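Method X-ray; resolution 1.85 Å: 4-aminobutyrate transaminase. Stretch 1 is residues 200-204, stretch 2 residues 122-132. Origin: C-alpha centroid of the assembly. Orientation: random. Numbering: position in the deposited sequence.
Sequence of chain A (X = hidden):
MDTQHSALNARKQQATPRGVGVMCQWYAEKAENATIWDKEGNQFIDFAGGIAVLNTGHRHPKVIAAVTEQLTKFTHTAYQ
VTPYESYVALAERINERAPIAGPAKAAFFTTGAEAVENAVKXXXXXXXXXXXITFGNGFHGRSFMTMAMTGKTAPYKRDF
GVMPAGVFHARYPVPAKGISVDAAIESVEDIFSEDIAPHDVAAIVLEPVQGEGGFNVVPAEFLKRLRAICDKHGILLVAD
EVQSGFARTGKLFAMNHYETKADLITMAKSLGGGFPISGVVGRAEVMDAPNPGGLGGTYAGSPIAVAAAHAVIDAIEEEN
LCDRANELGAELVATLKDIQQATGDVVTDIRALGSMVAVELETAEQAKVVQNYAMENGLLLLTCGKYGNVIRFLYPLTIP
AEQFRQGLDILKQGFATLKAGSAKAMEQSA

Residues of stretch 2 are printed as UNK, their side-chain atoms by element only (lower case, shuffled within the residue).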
# COMPACT_ATOMS: atom_id res chain seq x y z
N ASP A 200 -11.17 7.87 8.62
CA ASP A 200 -10.61 7.27 7.42
C ASP A 200 -11.17 5.89 7.12
O ASP A 200 -10.62 5.20 6.26
CB ASP A 200 -9.09 7.16 7.53
CG ASP A 200 -8.42 8.47 7.26
OD1 ASP A 200 -8.69 9.05 6.19
OD2 ASP A 200 -7.64 8.92 8.12
N VAL A 201 -12.15 5.43 7.89
CA VAL A 201 -12.73 4.09 7.69
C VAL A 201 -14.00 4.25 6.85
O VAL A 201 -14.94 4.91 7.28
CB VAL A 201 -13.05 3.37 9.02
CG1 VAL A 201 -13.72 1.99 8.81
CG2 VAL A 201 -11.79 3.19 9.89
N ALA A 202 -14.03 3.61 5.66
CA ALA A 202 -15.21 3.63 4.79
C ALA A 202 -16.29 2.68 5.29
O ALA A 202 -17.48 3.02 5.26
CB ALA A 202 -14.85 3.25 3.34
N ALA A 203 -15.92 1.47 5.71
CA ALA A 203 -16.94 0.50 6.06
C ALA A 203 -16.39 -0.47 7.06
O ALA A 203 -15.18 -0.78 7.07
CB ALA A 203 -17.43 -0.30 4.83
N ILE A 204 -17.31 -1.00 7.88
CA ILE A 204 -17.07 -2.22 8.66
C ILE A 204 -17.89 -3.33 8.04
O ILE A 204 -19.12 -3.18 7.86
CB ILE A 204 -17.47 -2.03 10.13
CG1 ILE A 204 -16.62 -0.91 10.70
CG2 ILE A 204 -17.26 -3.38 10.92
CD1 ILE A 204 -16.74 -0.64 12.30
N UNK A 122 -18.23 1.00 -3.53
CA UNK A 122 -19.35 1.91 -3.29
C UNK A 122 -19.16 2.66 -1.96
O UNK A 122 -19.34 3.89 -1.87
c UNK A 122 -22.06 -0.53 -4.67
c UNK A 122 -20.64 1.07 -3.30
c UNK A 122 -20.98 0.61 -4.74
c UNK A 122 -21.88 1.82 -2.63
N UNK A 123 -18.79 1.94 -0.92
CA UNK A 123 -18.58 2.58 0.38
C UNK A 123 -17.43 3.57 0.35
O UNK A 123 -17.52 4.64 0.95
c UNK A 123 -18.30 1.51 1.44
N UNK A 124 -16.33 3.20 -0.31
CA UNK A 124 -15.22 4.14 -0.43
C UNK A 124 -15.68 5.38 -1.17
O UNK A 124 -15.38 6.49 -0.76
n UNK A 124 -10.75 1.76 -0.41
n UNK A 124 -9.25 2.37 -2.05
n UNK A 124 -8.57 0.95 -0.36
c UNK A 124 -13.16 2.59 -0.37
c UNK A 124 -11.81 2.56 -1.05
c UNK A 124 -9.52 1.69 -0.93
c UNK A 124 -14.07 3.52 -1.19
N UNK A 125 -16.44 5.21 -2.24
CA UNK A 125 -16.90 6.33 -3.03
C UNK A 125 -17.80 7.23 -2.18
O UNK A 125 -17.63 8.45 -2.15
c UNK A 125 -17.61 5.83 -4.32
s UNK A 125 -18.48 7.19 -5.19
N UNK A 126 -18.80 6.61 -1.54
CA UNK A 126 -19.80 7.39 -0.78
C UNK A 126 -19.16 8.17 0.37
O UNK A 126 -19.51 9.34 0.62
o UNK A 126 -24.83 9.31 2.68
c UNK A 126 -22.94 7.95 -0.10
c UNK A 126 -22.90 7.92 2.66
c UNK A 126 -23.92 8.64 0.61
c UNK A 126 -20.89 6.45 -0.23
c UNK A 126 -21.95 7.22 0.56
c UNK A 126 -21.95 7.22 1.96
c UNK A 126 -23.88 8.61 1.98
N UNK A 127 -18.24 7.54 1.10
CA UNK A 127 -17.64 8.18 2.25
C UNK A 127 -16.42 9.02 1.88
O UNK A 127 -15.99 9.89 2.67
c UNK A 127 -18.45 6.20 3.74
o UNK A 127 -16.24 6.27 2.77
c UNK A 127 -17.25 7.13 3.31
N UNK A 128 -15.83 8.80 0.71
CA UNK A 128 -14.55 9.41 0.42
C UNK A 128 -13.43 8.95 1.31
O UNK A 128 -12.44 9.66 1.45
N UNK A 129 -13.56 7.77 1.92
CA UNK A 129 -12.58 7.17 2.80
C UNK A 129 -12.08 5.86 2.22
O UNK A 129 -12.69 5.32 1.30
c UNK A 129 -16.00 8.79 7.73
n UNK A 129 -15.35 8.82 6.58
n UNK A 129 -16.52 9.92 8.23
n UNK A 129 -16.12 7.64 8.38
c UNK A 129 -13.92 8.15 4.70
c UNK A 129 -14.69 7.67 5.97
c UNK A 129 -13.17 6.92 4.19
N UNK A 130 -10.94 5.35 2.75
CA UNK A 130 -10.34 4.16 2.15
C UNK A 130 -10.38 2.94 3.04
O UNK A 130 -10.27 1.82 2.51
c UNK A 130 -7.89 4.32 2.92
n UNK A 130 -7.77 5.31 3.88
n UNK A 130 -6.41 3.75 4.44
c UNK A 130 -6.87 4.94 4.79
c UNK A 130 -7.04 3.34 3.29
c UNK A 130 -8.85 4.42 1.76
N UNK A 131 -10.51 3.10 4.36
CA UNK A 131 -10.22 1.97 5.23
C UNK A 131 -11.38 0.99 5.33
O UNK A 131 -12.55 1.37 5.23
N UNK A 132 -11.04 -0.26 5.65
CA UNK A 132 -12.03 -1.32 5.79
C UNK A 132 -11.70 -2.15 7.01
O UNK A 132 -10.56 -2.60 7.16
c UNK A 132 -12.94 -3.43 4.65
c UNK A 132 -13.94 -1.03 3.24
c UNK A 132 -12.02 -2.20 4.52
c UNK A 132 -12.38 -1.37 3.26
O HOH W 1 -9.31 7.57 3.89

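Position 122 lies on the helix that opens the stretch. Its four side-chain carbons fork at the first, one arm being two carbons long, and none approaches stretch 1; this is isoleucine, I122. Position 123 has a single side-chain carbon, CB, which points toward the strand and lies 3.9 Å from A203 CB, so the residue is alanine, A123. At position 124, three carbons and a nitrogen lead to a carbon carrying two more nitrogens, the mark of arginine. The CA-to-CB bond of R124 points away, yet its CG passes 4.1 Å from A202 CB. Position 125 has one carbon and one sulfur, out of reach of stretch 1: cysteine, C125. Position 126 has one carbon followed by a six-carbon ring bearing one oxygen, also remote, and is tyrosine, Y126.

Position 127 has a carbon carrying one oxygen and one carbon, hence threonine. T127 OG1 packs 3.4 Å from A202 CB and donates a hydrogen bond to the backbone O of A123 (2.8 Å), turning its polar group back onto the helix. Position 128 has no side-chain atoms and is glycine; G128 leaves the helix with positive phi, a conformation that favors glycine.

At position 129, three carbons and a nitrogen again lead to a carbon with two further nitrogens: arginine, R129. R129 points its CB toward stretch 1, and its NH1 donates a nearly linear hydrogen bond to V201 O (3.2 Å), which lies near the guanidinium plane. Position 130 has one carbon followed by a five-membered ring of three carbons and two nitrogens and is histidine. A water connects H130 ND1 (2.7 Å from the water O) with D200 OD1 (2.8 Å from the same O). Position 131 lacks a side chain and is glycine. An ideal CB on G131 would fall 2.9 Å from D200 O, a clash. Position 132 has four carbons forked at the first, one arm two carbons long: isoleucine, whose CD1 reaches 3.9 Å from A203 CB.

The contact joins a short parallel strand pairing to a helix packed against it. G131 N donates to D200 O (2.8 Å), and G131 O accepts from A202 N (2.7 Å) and, weakly, from A203 N (3.4 Å). One carbonyl thus serves two successive amides where a beta bulge shifts the register between the V201–G131 and A203–I132 bridges. At this bulge A202 directs its CB toward stretch 2, into a pocket lined by A123, R124, T127 and R129, while A203 and I132 share a face of the sheet.

Stretch 2, residues 122-132: IARCYTGRHGI
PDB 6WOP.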